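Local coordinates for protein alpha-L-rhamnosidase (Streptomyces avermitilis, PDB 3W5M) that hydrolyses terminal non-reducing alpha-L-rhamnose residues from alpha-L-rhamnosides, including citrus flavonoid glycosides and the arabinogalactan-protein gum arabic, at residues R337-P345 against D477-E485; Y375-G386 against P427-S435. One frame throughout, in Å; residues are numbered along the deposited sequence. Where two conformers were deposited one is given.

Contact 1: R337-P345 against D477-E485; sequences RVGRDQLAP and DGPVRIAKE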
ATOM      1  N   ARG A 337       9.527 -19.564  12.391  1.00 24.44           N
ATOM      2  CA  ARG A 337       9.484 -18.383  11.528  1.00 24.20           C
ATOM      3  C   ARG A 337      10.121 -17.189  12.229  1.00 22.00           C
ATOM      4  O   ARG A 337       9.936 -17.002  13.427  1.00 21.14           O
ATOM      5  CB  ARG A 337       8.022 -18.099  11.238  1.00 26.47           C
ATOM      6  CG  ARG A 337       7.742 -17.316   9.980  1.00 29.30           C
ATOM      7  CD  ARG A 337       7.521 -15.889  10.353  1.00 31.68           C
ATOM      8  NE  ARG A 337       6.313 -15.370   9.733  1.00 33.89           N
ATOM      9  CZ  ARG A 337       6.211 -14.136   9.263  1.00 35.49           C
ATOM     10  NH1 ARG A 337       7.261 -13.309   9.314  1.00 34.06           N
ATOM     11  NH2 ARG A 337       5.065 -13.738   8.734  1.00 37.29           N
ATOM     12  N   VAL A 338      10.871 -16.359  11.493  1.00 19.96           N
ATOM     13  CA  VAL A 338      11.550 -15.232  12.099  1.00 18.51           C
ATOM     14  C   VAL A 338      10.626 -14.008  11.925  1.00 19.37           C
ATOM     15  O   VAL A 338      10.233 -13.667  10.779  1.00 19.00           O
ATOM     16  CB  VAL A 338      12.904 -14.951  11.403  1.00 18.93           C
ATOM     17  CG1 VAL A 338      13.541 -13.690  11.956  1.00 18.02           C
ATOM     18  CG2 VAL A 338      13.860 -16.138  11.523  1.00 18.46           C
ATOM     19  N   GLY A 339      10.300 -13.366  13.042  1.00 19.07           N
ATOM     20  CA  GLY A 339       9.480 -12.154  13.054  1.00 21.10           C
ATOM     21  C   GLY A 339       8.015 -12.336  12.715  1.00 22.52           C
ATOM     22  O   GLY A 339       7.482 -13.448  12.733  1.00 23.86           O
ATOM     23  N   ARG A 340       7.340 -11.229  12.456  1.00 20.70           N
ATOM     24  CA  ARG A 340       5.918 -11.242  12.171  0.50 22.59           C
ATOM     25  C   ARG A 340       5.588 -10.306  11.008  1.00 23.15           C
ATOM     26  O   ARG A 340       4.470  -9.795  10.906  1.00 24.74           O
ATOM     27  CB  ARG A 340       5.135 -10.861  13.438  0.50 23.32           C
ATOM     28  CG  ARG A 340       5.612  -9.592  14.138  0.50 24.68           C
ATOM     29  CD  ARG A 340       4.965  -9.463  15.510  0.50 26.15           C
ATOM     30  NE  ARG A 340       4.997  -8.108  16.065  0.50 26.51           N
ATOM     31  CZ  ARG A 340       3.953  -7.297  16.070  0.50 25.97           C
ATOM     32  NH1 ARG A 340       2.808  -7.690  15.528  0.50 26.87           N
ATOM     33  NH2 ARG A 340       4.049  -6.101  16.606  0.50 27.43           N
ATOM     34  N   ASP A 341       6.561 -10.077  10.134  1.00 20.98           N
ATOM     35  CA  ASP A 341       6.339  -9.149   9.023  1.00 22.77           C
ATOM     36  C   ASP A 341       5.691  -9.926   7.897  1.00 20.92           C
ATOM     37  O   ASP A 341       5.879 -11.133   7.786  1.00 23.31           O
ATOM     38  CB  ASP A 341       7.653  -8.538   8.501  1.00 23.81           C
ATOM     39  CG  ASP A 341       8.344  -7.604   9.508  1.00 26.76           C
ATOM     40  OD1 ASP A 341       7.786  -7.261  10.586  1.00 24.26           O
ATOM     41  OD2 ASP A 341       9.471  -7.159   9.167  1.00 28.64           O
ATOM     42  N   GLN A 342       4.956  -9.221   7.045  1.00 18.62           N
ATOM     43  CA  GLN A 342       4.372  -9.807   5.851  1.00 18.34           C
ATOM     44  C   GLN A 342       4.914  -9.022   4.655  1.00 19.98           C
ATOM     45  O   GLN A 342       5.155  -7.814   4.775  1.00 18.76           O
ATOM     46  CB  GLN A 342       2.858  -9.651   5.890  1.00 19.56           C
ATOM     47  CG  GLN A 342       2.195 -10.211   7.154  1.00 20.45           C
ATOM     48  CD  GLN A 342       2.243 -11.740   7.214  1.00 21.42           C
ATOM     49  OE1 GLN A 342       2.295 -12.426   6.190  1.00 21.25           O
ATOM     50  NE2 GLN A 342       2.244 -12.284   8.431  1.00 19.75           N
ATOM     51  N   LEU A 343       5.058  -9.690   3.507  1.00 18.69           N
ATOM     52  CA  LEU A 343       5.471  -8.995   2.269  1.00 18.14           C
ATOM     53  C   LEU A 343       6.770  -8.185   2.409  1.00 18.85           C
ATOM     54  O   LEU A 343       6.903  -7.115   1.807  1.00 18.31           O
ATOM     55  CB  LEU A 343       4.310  -8.099   1.777  1.00 19.09           C
ATOM     56  CG  LEU A 343       2.929  -8.749   1.736  1.00 19.44           C
ATOM     57  CD1 LEU A 343       1.914  -7.675   1.344  1.00 22.09           C
ATOM     58  CD2 LEU A 343       2.931  -9.854   0.699  1.00 18.92           C
ATOM     59  N   ALA A 344       7.723  -8.683   3.202  1.00 18.57           N
ATOM     60  CA  ALA A 344       8.999  -7.994   3.419  1.00 18.75           C
ATOM     61  C   ALA A 344       9.762  -8.136   2.114  1.00 18.43           C
ATOM     62  O   ALA A 344       9.742  -9.207   1.521  1.00 17.01           O
ATOM     63  CB  ALA A 344       9.782  -8.663   4.536  1.00 19.55           C
ATOM     64  N   PRO A 345      10.521  -7.104   1.692  1.00 16.69           N
ATOM     65  CA  PRO A 345      10.927  -5.887   2.345  1.00 17.33           C
ATOM     66  C   PRO A 345      10.018  -4.701   1.978  1.00 18.24           C
ATOM     67  O   PRO A 345      10.255  -3.608   2.463  1.00 22.35           O
ATOM     68  CB  PRO A 345      12.333  -5.656   1.773  1.00 16.54           C
ATOM     69  CG  PRO A 345      12.272  -6.198   0.391  1.00 15.51           C
ATOM     70  CD  PRO A 345      11.226  -7.309   0.413  1.00 17.63           C
ATOM     71  N   ASP A 477       9.461   2.920   7.057  1.00 19.60           N
ATOM     72  CA  ASP A 477       8.057   2.759   7.459  1.00 19.36           C
ATOM     73  C   ASP A 477       7.895   1.525   8.366  1.00 19.12           C
ATOM     74  O   ASP A 477       8.807   0.699   8.443  1.00 18.64           O
ATOM     75  CB  ASP A 477       7.161   2.649   6.206  1.00 21.15           C
ATOM     76  CG  ASP A 477       7.634   1.566   5.191  1.00 23.45           C
ATOM     77  OD1 ASP A 477       8.858   1.259   4.985  1.00 25.03           O
ATOM     78  OD2 ASP A 477       6.725   1.028   4.528  1.00 27.79           O
ATOM     79  N   GLY A 478       6.757   1.423   9.070  1.00 18.47           N
ATOM     80  CA  GLY A 478       6.414   0.179   9.796  1.00 18.18           C
ATOM     81  C   GLY A 478       6.181  -0.950   8.834  1.00 16.86           C
ATOM     82  O   GLY A 478       5.380  -0.819   7.925  1.00 17.35           O
ATOM     83  N   PRO A 479       6.872  -2.081   9.034  1.00 18.36           N
ATOM     84  CA  PRO A 479       6.662  -3.275   8.251  1.00 17.45           C
ATOM     85  C   PRO A 479       5.186  -3.662   8.242  1.00 16.45           C
ATOM     86  O   PRO A 479       4.459  -3.395   9.202  1.00 15.88           O
ATOM     87  CB  PRO A 479       7.459  -4.318   9.027  1.00 20.07           C
ATOM     88  CG  PRO A 479       8.604  -3.538   9.610  1.00 21.56           C
ATOM     89  CD  PRO A 479       7.923  -2.271  10.060  1.00 20.31           C
ATOM     90  N   VAL A 480       4.722  -4.212   7.138  1.00 16.82           N
ATOM     91  CA  VAL A 480       3.347  -4.668   7.047  1.00 16.89           C
ATOM     92  C   VAL A 480       3.214  -5.857   8.010  1.00 17.46           C
ATOM     93  O   VAL A 480       4.060  -6.746   8.000  1.00 18.92           O
ATOM     94  CB  VAL A 480       3.041  -5.133   5.610  1.00 16.56           C
ATOM     95  CG1 VAL A 480       1.702  -5.878   5.536  1.00 18.51           C
ATOM     96  CG2 VAL A 480       3.027  -3.927   4.651  1.00 16.92           C
ATOM     97  N   ARG A 481       2.182  -5.833   8.857  1.00 18.06           N
ATOM     98  CA  ARG A 481       1.952  -6.966   9.779  1.00 18.04           C
ATOM     99  C   ARG A 481       0.460  -7.213   9.870  1.00 18.67           C
ATOM    100  O   ARG A 481      -0.322  -6.352   9.500  1.00 18.02           O
ATOM    101  CB  ARG A 481       2.524  -6.693  11.195  1.00 18.39           C
ATOM    102  CG  ARG A 481       4.043  -6.497  11.206  1.00 18.65           C
ATOM    103  CD  ARG A 481       4.532  -6.102  12.588  1.00 19.78           C
ATOM    104  NE  ARG A 481       5.961  -5.907  12.479  1.00 21.15           N
ATOM    105  CZ  ARG A 481       6.683  -5.112  13.239  1.00 22.48           C
ATOM    106  NH1 ARG A 481       6.128  -4.419  14.220  1.00 25.03           N
ATOM    107  NH2 ARG A 481       7.975  -5.025  12.996  1.00 25.90           N
ATOM    108  N   ILE A 482       0.064  -8.416  10.305  1.00 18.47           N
ATOM    109  CA  ILE A 482      -1.365  -8.699  10.557  1.00 18.06           C
ATOM    110  C   ILE A 482      -1.774  -7.911  11.786  1.00 19.23           C
ATOM    111  O   ILE A 482      -1.123  -8.000  12.843  1.00 21.30           O
ATOM    112  CB  ILE A 482      -1.601 -10.217  10.760  1.00 19.18           C
ATOM    113  CG1 ILE A 482      -1.240 -10.951   9.463  1.00 21.25           C
ATOM    114  CG2 ILE A 482      -3.043 -10.520  11.223  1.00 20.28           C
ATOM    115  CD1 ILE A 482      -1.122 -12.444   9.626  1.00 23.47           C
ATOM    116  N   ALA A 483      -2.815  -7.093  11.650  1.00 20.00           N
ATOM    117  CA  ALA A 483      -3.234  -6.235  12.754  1.00 20.31           C
ATOM    118  C   ALA A 483      -4.450  -6.827  13.441  1.00 21.79           C
ATOM    119  O   ALA A 483      -4.714  -6.525  14.605  1.00 23.53           O
ATOM    120  CB  ALA A 483      -3.557  -4.845  12.235  1.00 20.94           C
ATOM    121  N   LYS A 484      -5.215  -7.628  12.707  1.00 22.60           N
ATOM    122  CA  LYS A 484      -6.431  -8.281  13.261  1.00 23.79           C
ATOM    123  C   LYS A 484      -6.978  -9.326  12.322  1.00 23.94           C
ATOM    124  O   LYS A 484      -6.620  -9.365  11.139  1.00 20.42           O
ATOM    125  CB  LYS A 484      -7.528  -7.288  13.656  1.00 27.61           C
ATOM    126  CG  LYS A 484      -7.976  -6.330  12.590  1.00 30.13           C
ATOM    127  CD  LYS A 484      -9.069  -5.422  13.152  1.00 34.93           C
ATOM    128  CE  LYS A 484     -10.423  -6.080  13.044  1.00 36.75           C
ATOM    129  NZ  LYS A 484     -11.207  -5.850  14.282  1.00 42.41           N
ATOM    130  N   GLU A 485      -7.809 -10.209  12.882  1.00 22.96           N
ATOM    131  CA  GLU A 485      -8.463 -11.254  12.110  1.00 23.91           C
ATOM    132  C   GLU A 485      -9.968 -10.958  12.052  1.00 24.49           C
ATOM    133  O   GLU A 485     -10.512 -10.405  13.011  1.00 24.42           O
ATOM    134  CB  GLU A 485      -8.186 -12.619  12.738  1.00 27.22           C
ATOM    135  CG  GLU A 485      -6.717 -13.015  12.649  1.00 33.02           C
ATOM    136  CD  GLU A 485      -6.441 -14.444  13.095  1.00 39.47           C
ATOM    137  OE1 GLU A 485      -7.331 -15.087  13.719  1.00 38.83           O
ATOM    138  OE2 GLU A 485      -5.322 -14.935  12.822  1.00 43.51           O
TER
HETATM  139  O   HOH W   1       1.891 -10.628  10.911  1.00 22.85           O
HETATM  140  O   HOH W   2      10.756  -5.887  11.210  1.00 30.47           O
HETATM  141  O   HOH W   3       6.651  -5.516   5.371  1.00 26.77           O
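One direct backbone bond joins the loop 337-345 to the start of the strand at 480-485: Gln-342 N gives its hydrogen to Val-480 O at 2.8 Å, and Asp-341 CA-H leans on the same carbonyl oxygen. Water extends the pairing on two sides. Water 1 donates to Arg-340 O and accepts from Ile-482 N and Gln-342 NE2, while water 3 links Gln-342 O to Val-480 N. The charged element is a side-on salt bridge in which a single oxygen takes both bonds. Arg-481 NE meets Asp-341 OD1 nearly along its C-O axis at 3.0 Å, with a straight N-H (166°), and Arg-481 NH2 adds a longer bond to the syn lone pair of OD1. Carboxylate and guanidinium lie only 18° from coplanar, and Pro-479 CB presses against Asp-341 OD1 at 3.3 Å. The other oxygen, OD2, is held by Tyr-359 and water 2, which fixes the carboxylate's rotation. Arg-340 was modelled in two positions; in one of them Arg-481 CD lies over a face of its guanidinium, 3.7 Å from Arg-340 CZ, a contact that is therefore tentative. Gln-342, bent at chi2 (-70°), sets NE2 against Ile-482 CD1, and Arg-337 grips Asp-341 O end-on, NH1 and NH2 both bonding to that one oxygen and so spanning the loop from Arg-337 to Asp-341. The contact thus ties the loop following edge strand 336-337 to strand 480-493 of the ten-stranded sheet, where strand 587-594 pairs alongside and its Met-592 touches both Gln-342 and Ile-482.

Contact 2: Y375-G386 against P427-S435; sequences YVAPGWYAGNVG and PIVSADLLS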
ATOM      1  N   TYR A 375      11.722 -18.581   2.178  1.00 16.98           N
ATOM      2  CA  TYR A 375      10.972 -18.552   0.940  1.00 16.16           C
ATOM      3  C   TYR A 375      11.358 -17.256   0.257  1.00 16.16           C
ATOM      4  O   TYR A 375      11.530 -16.249   0.938  1.00 16.67           O
ATOM      5  CB  TYR A 375       9.479 -18.473   1.197  1.00 17.29           C
ATOM      6  CG  TYR A 375       8.886 -19.806   1.597  1.00 18.23           C
ATOM      7  CD1 TYR A 375       8.744 -20.824   0.651  1.00 20.25           C
ATOM      8  CD2 TYR A 375       8.441 -20.027   2.891  1.00 20.93           C
ATOM      9  CE1 TYR A 375       8.210 -22.059   1.004  1.00 24.46           C
ATOM     10  CE2 TYR A 375       7.895 -21.267   3.259  1.00 23.58           C
ATOM     11  CZ  TYR A 375       7.786 -22.269   2.299  1.00 24.52           C
ATOM     12  OH  TYR A 375       7.269 -23.534   2.601  1.00 28.46           O
ATOM     13  N   VAL A 376      11.506 -17.323  -1.056  1.00 16.34           N
ATOM     14  CA  VAL A 376      11.841 -16.140  -1.880  1.00 17.15           C
ATOM     15  C   VAL A 376      10.880 -16.043  -3.069  1.00 16.81           C
ATOM     16  O   VAL A 376      10.859 -16.940  -3.908  1.00 17.07           O
ATOM     17  CB  VAL A 376      13.287 -16.224  -2.411  1.00 18.45           C
ATOM     18  CG1 VAL A 376      13.600 -14.923  -3.185  1.00 18.26           C
ATOM     19  CG2 VAL A 376      14.241 -16.446  -1.266  1.00 18.53           C
ATOM     20  N   ALA A 377      10.101 -14.949  -3.160  1.00 17.88           N
ATOM     21  CA  ALA A 377       9.023 -14.822  -4.163  1.00 17.81           C
ATOM     22  C   ALA A 377       9.207 -13.589  -5.042  1.00 17.94           C
ATOM     23  O   ALA A 377       9.950 -12.708  -4.669  1.00 18.83           O
ATOM     24  CB  ALA A 377       7.657 -14.685  -3.453  1.00 18.12           C
ATOM     25  N   PRO A 378       8.485 -13.504  -6.175  1.00 18.82           N
ATOM     26  CA  PRO A 378       8.627 -12.339  -7.106  1.00 18.29           C
ATOM     27  C   PRO A 378       8.224 -10.959  -6.584  1.00 18.63           C
ATOM     28  O   PRO A 378       8.937  -9.991  -6.877  1.00 18.25           O
ATOM     29  CB  PRO A 378       7.741 -12.735  -8.303  1.00 18.43           C
ATOM     30  CG  PRO A 378       7.614 -14.239  -8.196  1.00 19.40           C
ATOM     31  CD  PRO A 378       7.565 -14.519  -6.730  1.00 18.11           C
ATOM     32  N   GLY A 379       7.088 -10.836  -5.863  1.00 18.35           N
ATOM     33  CA  GLY A 379       6.642  -9.542  -5.307  1.00 17.96           C
ATOM     34  C   GLY A 379       6.510  -8.447  -6.357  1.00 17.43           C
ATOM     35  O   GLY A 379       6.117  -8.704  -7.495  1.00 17.79           O
ATOM     36  N   TRP A 380       6.859  -7.223  -5.973  1.00 17.04           N
ATOM     37  CA  TRP A 380       6.813  -6.088  -6.883  1.00 17.75           C
ATOM     38  C   TRP A 380       8.038  -6.072  -7.780  1.00 17.97           C
ATOM     39  O   TRP A 380       8.003  -5.524  -8.889  1.00 17.55           O
ATOM     40  CB  TRP A 380       6.829  -4.778  -6.084  1.00 16.85           C
ATOM     41  CG  TRP A 380       5.593  -4.463  -5.310  1.00 17.12           C
ATOM     42  CD1 TRP A 380       4.447  -3.836  -5.774  1.00 17.77           C
ATOM     43  CD2 TRP A 380       5.385  -4.702  -3.931  1.00 17.59           C
ATOM     44  NE1 TRP A 380       3.555  -3.687  -4.743  1.00 17.77           N
ATOM     45  CE2 TRP A 380       4.101  -4.208  -3.604  1.00 16.94           C
ATOM     46  CE3 TRP A 380       6.148  -5.323  -2.932  1.00 18.26           C
ATOM     47  CZ2 TRP A 380       3.555  -4.311  -2.312  1.00 18.94           C
ATOM     48  CZ3 TRP A 380       5.621  -5.393  -1.633  1.00 19.93           C
ATOM     49  CH2 TRP A 380       4.333  -4.899  -1.339  1.00 18.87           C
ATOM     50  N   TYR A 381       9.126  -6.662  -7.303  1.00 17.88           N
ATOM     51  CA  TYR A 381      10.368  -6.692  -8.061  1.00 18.50           C
ATOM     52  C   TYR A 381      10.204  -7.427  -9.421  1.00 19.42           C
ATOM     53  O   TYR A 381      10.653  -6.945 -10.452  1.00 18.49           O
ATOM     54  CB  TYR A 381      11.454  -7.336  -7.209  1.00 19.30           C
ATOM     55  CG  TYR A 381      12.771  -7.400  -7.926  1.00 19.30           C
ATOM     56  CD1 TYR A 381      13.604  -6.282  -7.982  1.00 19.13           C
ATOM     57  CD2 TYR A 381      13.160  -8.572  -8.560  1.00 19.97           C
ATOM     58  CE1 TYR A 381      14.814  -6.339  -8.662  1.00 21.15           C
ATOM     59  CE2 TYR A 381      14.363  -8.650  -9.244  1.00 22.68           C
ATOM     60  CZ  TYR A 381      15.186  -7.522  -9.283  1.00 22.16           C
ATOM     61  OH  TYR A 381      16.374  -7.602  -9.983  1.00 23.26           O
ATOM     62  N   ALA A 382       9.537  -8.581  -9.407  1.00 18.24           N
ATOM     63  CA  ALA A 382       9.496  -9.444 -10.600  1.00 19.46           C
ATOM     64  C   ALA A 382       8.086  -9.913 -10.986  1.00 19.02           C
ATOM     65  O   ALA A 382       7.884 -10.427 -12.076  1.00 20.62           O
ATOM     66  CB  ALA A 382      10.445 -10.631 -10.417  1.00 18.92           C
ATOM     67  N   GLY A 383       7.095  -9.716 -10.114  1.00 19.91           N
ATOM     68  CA  GLY A 383       5.745 -10.201 -10.402  1.00 18.62           C
ATOM     69  C   GLY A 383       4.898  -9.127 -11.057  1.00 20.93           C
ATOM     70  O   GLY A 383       5.403  -8.021 -11.347  1.00 18.87           O
ATOM     71  N   ASN A 384       3.628  -9.452 -11.348  1.00 21.15           N
ATOM     72  CA  ASN A 384       2.714  -8.435 -11.929  1.00 21.63           C
ATOM     73  C   ASN A 384       2.597  -7.177 -11.059  1.00 21.31           C
ATOM     74  O   ASN A 384       2.454  -7.262  -9.839  1.00 22.95           O
ATOM     75  CB  ASN A 384       1.314  -9.006 -12.162  1.00 22.48           C
ATOM     76  CG  ASN A 384       1.288 -10.073 -13.223  1.00 25.16           C
ATOM     77  OD1 ASN A 384       1.964  -9.961 -14.262  1.00 25.66           O
ATOM     78  ND2 ASN A 384       0.495 -11.137 -12.971  1.00 27.29           N
ATOM     79  N   VAL A 385       2.621  -6.004 -11.686  1.00 21.21           N
ATOM     80  CA  VAL A 385       2.543  -4.736 -10.969  1.00 21.32           C
ATOM     81  C   VAL A 385       1.562  -3.905 -11.780  1.00 21.62           C
ATOM     82  O   VAL A 385       1.738  -3.748 -13.001  1.00 22.85           O
ATOM     83  CB  VAL A 385       3.913  -4.017 -10.926  1.00 22.56           C
ATOM     84  CG1 VAL A 385       3.774  -2.586 -10.421  1.00 23.37           C
ATOM     85  CG2 VAL A 385       4.911  -4.795 -10.076  1.00 21.08           C
ATOM     86  N   GLY A 386       0.530  -3.409 -11.102  1.00 22.28           N
ATOM     87  CA  GLY A 386      -0.522  -2.591 -11.744  1.00 23.21           C
ATOM     88  C   GLY A 386      -1.081  -3.244 -13.005  1.00 23.53           C
ATOM     89  O   GLY A 386      -1.333  -4.450 -13.040  1.00 23.41           O
ATOM     90  N   PRO A 427       6.257 -26.153  -1.846  1.00 19.46           N
ATOM     91  CA  PRO A 427       4.828 -26.183  -2.161  1.00 19.66           C
ATOM     92  C   PRO A 427       4.260 -24.926  -2.846  1.00 20.36           C
ATOM     93  O   PRO A 427       3.151 -24.970  -3.401  1.00 21.03           O
ATOM     94  CB  PRO A 427       4.188 -26.329  -0.790  1.00 18.06           C
ATOM     95  CG  PRO A 427       5.125 -25.686   0.159  1.00 20.71           C
ATOM     96  CD  PRO A 427       6.510 -25.804  -0.438  1.00 19.38           C
ATOM     97  N   ILE A 428       4.982 -23.807  -2.790  1.00 19.06           N
ATOM     98  CA  ILE A 428       4.390 -22.586  -3.368  1.00 17.97           C
ATOM     99  C   ILE A 428       4.689 -22.485  -4.858  1.00 20.22           C
ATOM    100  O   ILE A 428       5.724 -21.929  -5.273  1.00 19.59           O
ATOM    101  CB  ILE A 428       4.825 -21.308  -2.611  1.00 18.51           C
ATOM    102  CG1 ILE A 428       4.763 -21.565  -1.117  1.00 19.28           C
ATOM    103  CG2 ILE A 428       3.901 -20.162  -3.027  1.00 17.24           C
ATOM    104  CD1 ILE A 428       5.174 -20.422  -0.195  1.00 19.20           C
ATOM    105  N   VAL A 429       3.758 -23.020  -5.653  1.00 18.79           N
ATOM    106  CA  VAL A 429       3.902 -23.197  -7.092  1.00 20.14           C
ATOM    107  C   VAL A 429       3.890 -21.857  -7.812  1.00 21.42           C
ATOM    108  O   VAL A 429       4.651 -21.622  -8.764  1.00 22.82           O
ATOM    109  CB  VAL A 429       2.742 -24.093  -7.605  1.00 23.38           C
ATOM    110  CG1 VAL A 429       2.799 -24.266  -9.106  1.00 24.52           C
ATOM    111  CG2 VAL A 429       2.808 -25.457  -6.901  1.00 23.98           C
ATOM    112  N   SER A 430       3.047 -20.955  -7.341  1.00 20.45           N
ATOM    113  CA  SER A 430       2.951 -19.651  -7.963  1.00 21.26           C
ATOM    114  C   SER A 430       2.605 -18.624  -6.891  1.00 20.86           C
ATOM    115  O   SER A 430       1.823 -18.901  -5.983  1.00 18.77           O
ATOM    116  CB  SER A 430       1.867 -19.698  -9.030  1.00 23.63           C
ATOM    117  OG  SER A 430       1.875 -18.497  -9.756  1.00 26.08           O
ATOM    118  N   ALA A 431       3.196 -17.434  -6.958  1.00 21.11           N
ATOM    119  CA  ALA A 431       2.885 -16.421  -5.952  1.00 19.41           C
ATOM    120  C   ALA A 431       2.981 -15.058  -6.615  1.00 21.56           C
ATOM    121  O   ALA A 431       4.080 -14.628  -6.999  1.00 21.51           O
ATOM    122  CB  ALA A 431       3.852 -16.506  -4.798  1.00 22.19           C
ATOM    123  N   ASP A 432       1.848 -14.391  -6.742  1.00 19.01           N
ATOM    124  CA  ASP A 432       1.836 -13.093  -7.423  1.00 20.09           C
ATOM    125  C   ASP A 432       0.948 -12.159  -6.646  1.00 19.55           C
ATOM    126  O   ASP A 432      -0.110 -12.565  -6.170  1.00 19.50           O
ATOM    127  CB  ASP A 432       1.294 -13.261  -8.853  1.00 21.35           C
ATOM    128  CG  ASP A 432       1.405 -11.975  -9.677  1.00 24.44           C
ATOM    129  OD1 ASP A 432       2.487 -11.760 -10.288  1.00 25.82           O
ATOM    130  OD2 ASP A 432       0.431 -11.185  -9.718  1.00 24.45           O
ATOM    131  N   LEU A 433       1.330 -10.884  -6.550  1.00 19.00           N
ATOM    132  CA  LEU A 433       0.538  -9.984  -5.706  1.00 18.34           C
ATOM    133  C   LEU A 433      -0.873  -9.824  -6.241  1.00 20.05           C
ATOM    134  O   LEU A 433      -1.837  -9.741  -5.466  1.00 19.35           O
ATOM    135  CB  LEU A 433       1.219  -8.617  -5.579  1.00 18.45           C
ATOM    136  CG  LEU A 433       2.540  -8.663  -4.813  1.00 18.05           C
ATOM    137  CD1 LEU A 433       3.276  -7.333  -4.996  1.00 19.47           C
ATOM    138  CD2 LEU A 433       2.335  -8.977  -3.327  1.00 17.85           C
ATOM    139  N   LEU A 434      -0.984  -9.744  -7.558  1.00 19.40           N
ATOM    140  CA  LEU A 434      -2.284  -9.566  -8.201  1.00 20.46           C
ATOM    141  C   LEU A 434      -3.044 -10.868  -8.516  1.00 20.22           C
ATOM    142  O   LEU A 434      -4.265 -10.944  -8.323  1.00 21.20           O
ATOM    143  CB  LEU A 434      -2.127  -8.738  -9.476  1.00 21.23           C
ATOM    144  CG  LEU A 434      -1.409  -7.390  -9.333  1.00 22.11           C
ATOM    145  CD1 LEU A 434      -1.368  -6.737 -10.706  1.00 21.74           C
ATOM    146  CD2 LEU A 434      -2.072  -6.468  -8.319  1.00 23.90           C
ATOM    147  N   SER A 435      -2.332 -11.882  -8.997  1.00 21.41           N
ATOM    148  CA  SER A 435      -3.001 -13.079  -9.489  1.00 21.69           C
ATOM    149  C   SER A 435      -3.413 -13.994  -8.357  1.00 21.59           C
ATOM    150  O   SER A 435      -4.435 -14.708  -8.458  1.00 22.04           O
ATOM    151  CB  SER A 435      -2.097 -13.839 -10.453  1.00 24.15           C
ATOM    152  OG  SER A 435      -1.764 -13.001 -11.539  1.00 28.36           O
TER
HETATM  153  O   HOH W   4       4.722 -12.465  -4.977  1.00 21.52           O
HETATM  154  O   HOH W   5       3.371  -9.315  -8.004  1.00 25.20           O
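Two aromatic rings each receive a methyl group on one face: Leu-433 CD1 sits 3.4 Å from the centroid of the Trp-380 five-membered ring, only 7° off its normal, whereas Ile-428 CD1 lies over the Tyr-375 ring displaced toward its rim, with Pro-427 CD at that ring's edge. Trp-347 also stacks on Trp-380, and the Tyr-375 hydroxyl bonds to Gln-304. Beyond the rings, Asp-432 organises the polar end. A chi1 of -173° swings its carboxylate away from its own amide, and OD1 offers a syn lone pair to Asn-384 N at 2.8 Å. OD2 accepts from Leu-434 N, above the carboxylate plane, making an Asx turn, and from Ser-435 N on its anti lone pair at 2.9 Å, making the wider Asx motif. Replacing the aspartate with alanine takes away the carboxylate, and the amides of Asn-384, Leu-434 and Ser-435 would probably be left without these acceptors, the turn losing its side-chain closure. Water 5 accepts from Leu-433 N and lies within hydrogen-bonding distance of Gly-379 O and Asn-384 O. The contact packs the end of strand 368-377 and the short helix 379-382 against strand 428-432, the edge of the ten-stranded sheet paired with strand 436-440.

Both contacts illustrate how one sheet can be joined at separate points to a neighbouring sheet, here to the loop after one of its strands and to the end of another with its short helix. Their centres lie about 17 Å apart, and contact 2 falls within the chain span between the two segments of contact 1. They meet through Leu-343, whose CD2 is 4.2 Å from Leu-433 CD2 and whose O is 4.1 Å from Trp-380 CZ3. Contact 2 is the one near the catalytic centre: the Leu-434 side chain comes within about 4 Å of that of Asp-635, which binds rhamnose, and Gly-386 lies about 5 Å from the side chain of Glu-636, the probable proton donor. Contact 1 stands away from the known sites, although a Tris molecule, probably from crystallisation, touches Pro-479.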